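Local coordinates for protein DNA polymerase III subunit beta (Deinococcus radiodurans, PDB 4TRT) that probably confers processivity on DNA polymerases and other proteins by tethering them to DNA as a ring-shaped, head-to-tail homodimeric sliding clamp, at residues N28-A33 with E113-L118; A33-T38 with T44-N49. All coordinates share one frame; numbering follows the deposited sequence.

Contact 1 (N28-A33 with E113-L118); sequences NPLLTA and EAYPPL
Leu30 presents its backbone carbonyl oxygen to the rim of the Tyr115 ring, close to the ring plane, with Leu30 O 3.4 Å from Tyr115 CE2. This edge-on meeting of a carbonyl and an aromatic C-H pairs with a polar link that is wholly indirect. One water lies in the plane of the ring beyond its hydroxyl, 2.7 Å from Tyr115 OH, and can donate to Leu31 O and Ala33 O, 2.8 Å from each, though it has fewer protons than acceptors around it. The ring is set there by its torsions: CG lies anti to the backbone N (chi1 -164°), and chi2 of -85° stands the ring plane almost perpendicular to that of CA, CB and CG, bringing its CD2-CE2 edge to Leu30. Pro116 CD covers one face, 3.3 Å above the ring plane and offset toward the rim. Leu30 sends its two methyls to different partners, CD1 pressing tightly on Ala114 CB at 3.4 Å while CD2 borders Tyr115 CD2, and Ala33 CB approaches CE2 of the same ring. In the opposing loop an Asx turn, in which Asn28 OD1 accepts from Leu30 N, leads into a type I turn closed by Ala33 N and Leu30 O, 3.0 Å apart. A phenylalanine in place of Tyr115 would keep the ring but is likely to leave the water without its hydroxyl partner and the carbonyls less firmly bridged. The contact thus joins, within the N-terminal domain of the clamp, the loop before strand 33-38 to the connector between strands 103-108 and 126-129. Its chemistry implies a junction in which packing places the ring and a single water gathers backbone oxygens that the tyrosine does not bond directly.

Contact 2 (A33-T38 with T44-N49); sequences ALKVET and TLSGTN
Val36 and Leu45 lie side by side and point the same way from a non-hydrogen-bonded antiparallel pair, with Val36 CG2 3.9 Å from Leu45 CD2. On the same face Leu34 leans across the strands, so that its CD1 rests 4.0 Å from Leu45 CB. The opposite face carries the polar partners. There Ser46 turns OG between its backbone N and carbonyl carbon (chi1 77°), placing it beside the lysine chain, 3.6 Å from Lys35 CB; the bend of that chain at chi3 (91°) also brings CE alongside OG. Glu37 and Thr44 cross obliquely, the closest approach of their side chains being Glu37 OE1 to Thr44 CG2 at 4.1 Å. A water ties this face together, hydrogen-bonded to Ser46 OG and able to donate to Glu37 OE1 and Thr44 O, though probably not to every acceptor around it. Between the two faces, two hydrogen-bonded pairs set the register of the beta hairpin: Lys35 N to Ser46 O and Ser46 N to Lys35 O are both 2.8 Å, and Glu37 and Thr44 exchange two nearly straight bonds. In this N-terminal domain of a DNA clamp, strand 33-38 runs between antiparallel strands 68-71 and 42-48, and strand 52-59 flanks the hairpin beyond strand 42-48. The aliphatic face turns to helix 8-21, where Leu34 and Leu45 both pack on Leu15 and Leu18.

How the contacts relate
Contact 1 and contact 2 have centres 9 Å apart and share Ala33, where the turn of the first runs into the strand of the second. Their water is shared too: the molecule held by Tyr115 in contact 1 also accepts from Thr48 N of contact 2, at 3.2 Å. Tyr115 lies against the hairpin itself, with OH 3.3 Å from Gly47 CA. A second tie is weak, from Lys35 NZ to Pro116 O at 3.4 Å. Together they illustrate how a hairpin and a connector remote in sequence become one unit, in which the strands supply a regular frame and the later loop folds back on the hairpin near Gly47 and Thr48.

Contact 1 (N28-A33 with E113-L118)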
loop_
_atom_site.group_PDB
_atom_site.type_symbol
_atom_site.label_atom_id
_atom_site.label_comp_id
_atom_site.label_asym_id
_atom_site.label_seq_id
_atom_site.Cartn_x
_atom_site.Cartn_y
_atom_site.Cartn_z
ATOM N N ASN A 28 -20.397 -1.737 21.178
ATOM C CA ASN A 28 -19.955 -1.779 22.574
ATOM C C ASN A 28 -18.935 -0.671 22.823
ATOM O O ASN A 28 -17.804 -0.746 22.335
ATOM C CB ASN A 28 -19.336 -3.160 22.871
ATOM C CG ASN A 28 -18.871 -3.318 24.309
ATOM O OD1 ASN A 28 -18.693 -2.347 25.030
ATOM N ND2 ASN A 28 -18.652 -4.564 24.724
ATOM N N PRO A 29 -19.307 0.344 23.619
ATOM C CA PRO A 29 -18.435 1.513 23.739
ATOM C C PRO A 29 -17.076 1.239 24.393
ATOM O O PRO A 29 -16.158 2.003 24.192
ATOM C CB PRO A 29 -19.263 2.494 24.590
ATOM C CG PRO A 29 -20.215 1.644 25.346
ATOM C CD PRO A 29 -20.485 0.427 24.505
ATOM N N LEU A 30 -16.957 0.155 25.155
ATOM C CA LEU A 30 -15.714 -0.172 25.859
ATOM C C LEU A 30 -14.833 -1.154 25.103
ATOM O O LEU A 30 -13.666 -1.293 25.426
ATOM C CB LEU A 30 -16.024 -0.731 27.255
ATOM C CG LEU A 30 -16.186 0.322 28.351
ATOM C CD1 LEU A 30 -16.723 -0.326 29.614
ATOM C CD2 LEU A 30 -14.854 1.036 28.605
ATOM N N LEU A 31 -15.384 -1.843 24.107
ATOM C CA LEU A 31 -14.630 -2.864 23.384
ATOM C C LEU A 31 -13.452 -2.247 22.600
ATOM O O LEU A 31 -12.439 -2.905 22.385
ATOM C CB LEU A 31 -15.550 -3.652 22.464
ATOM C CG LEU A 31 -14.926 -4.856 21.753
ATOM C CD1 LEU A 31 -14.274 -5.824 22.733
ATOM C CD2 LEU A 31 -15.994 -5.566 20.920
ATOM N N THR A 32 -13.590 -0.976 22.233
ATOM C CA THR A 32 -12.562 -0.244 21.508
ATOM C C THR A 32 -11.509 0.369 22.444
ATOM O O THR A 32 -10.585 1.027 21.970
ATOM C CB THR A 32 -13.206 0.879 20.666
ATOM O OG1 THR A 32 -14.057 1.659 21.502
ATOM C CG2 THR A 32 -14.042 0.297 19.557
ATOM N N ALA A 33 -11.659 0.167 23.755
ATOM C CA ALA A 33 -10.745 0.732 24.737
ATOM C C ALA A 33 -9.504 -0.138 24.963
ATOM O O ALA A 33 -9.525 -1.361 24.778
ATOM C CB ALA A 33 -11.449 0.954 26.058
ATOM N N GLU A 113 -14.110 0.990 35.566
ATOM C CA GLU A 113 -14.924 0.086 36.407
ATOM C C GLU A 113 -15.798 -0.868 35.598
ATOM O O GLU A 113 -16.064 -1.977 36.038
ATOM C CB GLU A 113 -15.812 0.875 37.377
ATOM C CG GLU A 113 -15.053 1.731 38.385
ATOM C CD GLU A 113 -14.173 0.912 39.317
ATOM O OE1 GLU A 113 -14.622 0.607 40.452
ATOM O OE2 GLU A 113 -13.042 0.567 38.912
ATOM N N ALA A 114 -16.228 -0.442 34.416
ATOM C CA ALA A 114 -17.064 -1.274 33.559
ATOM C C ALA A 114 -16.278 -2.168 32.591
ATOM O O ALA A 114 -16.886 -2.979 31.897
ATOM C CB ALA A 114 -18.040 -0.401 32.781
ATOM N N TYR A 115 -14.953 -2.012 32.512
ATOM C CA TYR A 115 -14.140 -2.856 31.625
ATOM C C TYR A 115 -13.890 -4.227 32.285
ATOM O O TYR A 115 -13.547 -4.278 33.461
ATOM C CB TYR A 115 -12.801 -2.182 31.259
ATOM C CG TYR A 115 -12.143 -2.838 30.067
ATOM C CD1 TYR A 115 -11.337 -3.960 30.225
ATOM C CD2 TYR A 115 -12.377 -2.378 28.778
ATOM C CE1 TYR A 115 -10.759 -4.597 29.131
ATOM C CE2 TYR A 115 -11.810 -3.006 27.686
ATOM C CZ TYR A 115 -10.999 -4.120 27.868
ATOM O OH TYR A 115 -10.440 -4.746 26.784
ATOM N N PRO A 116 -14.043 -5.339 31.530
ATOM C CA PRO A 116 -13.940 -6.674 32.144
ATOM C C PRO A 116 -12.555 -7.000 32.693
ATOM O O PRO A 116 -11.567 -6.651 32.068
ATOM C CB PRO A 116 -14.241 -7.622 30.969
ATOM C CG PRO A 116 -13.847 -6.846 29.757
ATOM C CD PRO A 116 -14.332 -5.456 30.086
ATOM N N PRO A 117 -12.490 -7.695 33.843
ATOM C CA PRO A 117 -11.191 -8.174 34.288
ATOM C C PRO A 117 -10.697 -9.243 33.324
ATOM O O PRO A 117 -11.410 -10.215 33.077
ATOM C CB PRO A 117 -11.488 -8.777 35.663
ATOM C CG PRO A 117 -12.916 -9.194 35.589
ATOM C CD PRO A 117 -13.581 -8.160 34.723
ATOM N N LEU A 118 -9.523 -9.034 32.741
ATOM C CA LEU A 118 -8.910 -10.033 31.874
ATOM C C LEU A 118 -7.848 -10.771 32.682
ATOM O O LEU A 118 -7.016 -10.133 33.313
ATOM C CB LEU A 118 -8.286 -9.369 30.641
ATOM C CG LEU A 118 -9.228 -8.568 29.743
ATOM C CD1 LEU A 118 -8.449 -7.779 28.690
ATOM C CD2 LEU A 118 -10.276 -9.466 29.105
HETATM O O HOH W 1 -10.571 -3.877 24.235
#

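Contact 2 (A33-T38 with T44-N49)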
loop_
_atom_site.group_PDB
_atom_site.type_symbol
_atom_site.label_atom_id
_atom_site.label_comp_id
_atom_site.label_asym_id
_atom_site.label_seq_id
_atom_site.Cartn_x
_atom_site.Cartn_y
_atom_site.Cartn_z
ATOM N N ALA A 33 -11.659 0.167 23.755
ATOM C CA ALA A 33 -10.745 0.732 24.737
ATOM C C ALA A 33 -9.504 -0.138 24.963
ATOM O O ALA A 33 -9.525 -1.361 24.778
ATOM C CB ALA A 33 -11.449 0.954 26.058
ATOM N N LEU A 34 -8.426 0.536 25.345
ATOM C CA LEU A 34 -7.215 -0.092 25.842
ATOM C C LEU A 34 -7.272 0.034 27.351
ATOM O O LEU A 34 -7.552 1.127 27.871
ATOM C CB LEU A 34 -5.997 0.666 25.306
ATOM C CG LEU A 34 -4.611 0.285 25.826
ATOM C CD1 LEU A 34 -4.223 -1.087 25.283
ATOM C CD2 LEU A 34 -3.606 1.321 25.358
ATOM N N LYS A 35 -7.006 -1.054 28.066
ATOM C CA LYS A 35 -6.859 -0.973 29.502
ATOM C C LYS A 35 -5.385 -0.817 29.841
ATOM O O LYS A 35 -4.522 -1.489 29.252
ATOM C CB LYS A 35 -7.443 -2.195 30.203
ATOM C CG LYS A 35 -7.351 -2.104 31.718
ATOM C CD LYS A 35 -8.321 -3.030 32.437
ATOM C CE LYS A 35 -7.727 -4.386 32.746
ATOM N NZ LYS A 35 -8.741 -5.300 33.363
ATOM N N VAL A 36 -5.086 0.108 30.749
ATOM C CA VAL A 36 -3.700 0.341 31.173
ATOM C C VAL A 36 -3.620 0.159 32.677
ATOM O O VAL A 36 -4.299 0.851 33.427
ATOM C CB VAL A 36 -3.190 1.749 30.800
ATOM C CG1 VAL A 36 -1.740 1.903 31.243
ATOM C CG2 VAL A 36 -3.315 1.987 29.306
ATOM N N GLU A 37 -2.829 -0.815 33.105
ATOM C CA GLU A 37 -2.643 -1.093 34.507
ATOM C C GLU A 37 -1.228 -0.732 34.827
ATOM O O GLU A 37 -0.315 -1.087 34.081
ATOM C CB GLU A 37 -2.851 -2.573 34.818
ATOM C CG GLU A 37 -4.303 -2.985 34.872
ATOM C CD GLU A 37 -4.468 -4.489 34.936
ATOM O OE1 GLU A 37 -3.895 -5.180 34.066
ATOM O OE2 GLU A 37 -5.159 -4.975 35.859
ATOM N N THR A 38 -1.047 -0.013 35.929
ATOM C CA THR A 38 0.261 0.468 36.312
ATOM C C THR A 38 0.678 -0.162 37.628
ATOM O O THR A 38 -0.147 -0.461 38.489
ATOM C CB THR A 38 0.301 2.013 36.394
ATOM O OG1 THR A 38 -0.724 2.501 37.276
ATOM C CG2 THR A 38 0.124 2.633 34.989
ATOM N N THR A 44 1.073 -2.325 32.110
ATOM C CA THR A 44 0.515 -3.475 31.408
ATOM C C THR A 44 -0.636 -2.962 30.554
ATOM O O THR A 44 -1.602 -2.414 31.070
ATOM C CB THR A 44 0.058 -4.548 32.407
ATOM O OG1 THR A 44 1.198 -4.987 33.142
ATOM C CG2 THR A 44 -0.560 -5.770 31.713
ATOM N N LEU A 45 -0.484 -3.115 29.242
ATOM C CA LEU A 45 -1.471 -2.694 28.256
ATOM C C LEU A 45 -2.294 -3.917 27.858
ATOM O O LEU A 45 -1.721 -4.938 27.469
ATOM C CB LEU A 45 -0.761 -2.138 27.011
ATOM C CG LEU A 45 0.366 -1.111 27.199
ATOM C CD1 LEU A 45 1.106 -0.838 25.896
ATOM C CD2 LEU A 45 -0.189 0.189 27.759
ATOM N N SER A 46 -3.623 -3.833 27.936
ATOM C CA SER A 46 -4.429 -4.989 27.594
ATOM C C SER A 46 -5.746 -4.636 26.887
ATOM O O SER A 46 -6.258 -3.500 26.984
ATOM C CB SER A 46 -4.665 -5.852 28.842
ATOM O OG SER A 46 -5.656 -5.288 29.682
ATOM N N GLY A 47 -6.265 -5.625 26.166
ATOM C CA GLY A 47 -7.541 -5.501 25.463
ATOM C C GLY A 47 -8.032 -6.818 24.880
ATOM O O GLY A 47 -7.381 -7.862 25.014
ATOM N N THR A 48 -9.197 -6.773 24.241
ATOM C CA THR A 48 -9.806 -7.964 23.688
ATOM C C THR A 48 -10.536 -7.615 22.399
ATOM O O THR A 48 -10.908 -6.458 22.188
ATOM C CB THR A 48 -10.790 -8.599 24.689
ATOM O OG1 THR A 48 -11.267 -9.854 24.187
ATOM C CG2 THR A 48 -11.987 -7.676 24.921
ATOM N N ASN A 49 -10.707 -8.615 21.535
ATOM C CA ASN A 49 -11.662 -8.513 20.419
ATOM C C ASN A 49 -12.750 -9.577 20.543
ATOM O O ASN A 49 -13.429 -9.907 19.574
ATOM C CB ASN A 49 -10.960 -8.591 19.061
ATOM C CG ASN A 49 -10.339 -9.940 18.788
ATOM O OD1 ASN A 49 -10.513 -10.900 19.546
ATOM N ND2 ASN A 49 -9.614 -10.029 17.680
HETATM O O HOH W 1 -10.571 -3.877 24.235
HETATM O O HOH W 2 -3.982 -4.064 31.346
HETATM O O HOH W 3 1.668 -2.987 35.438
#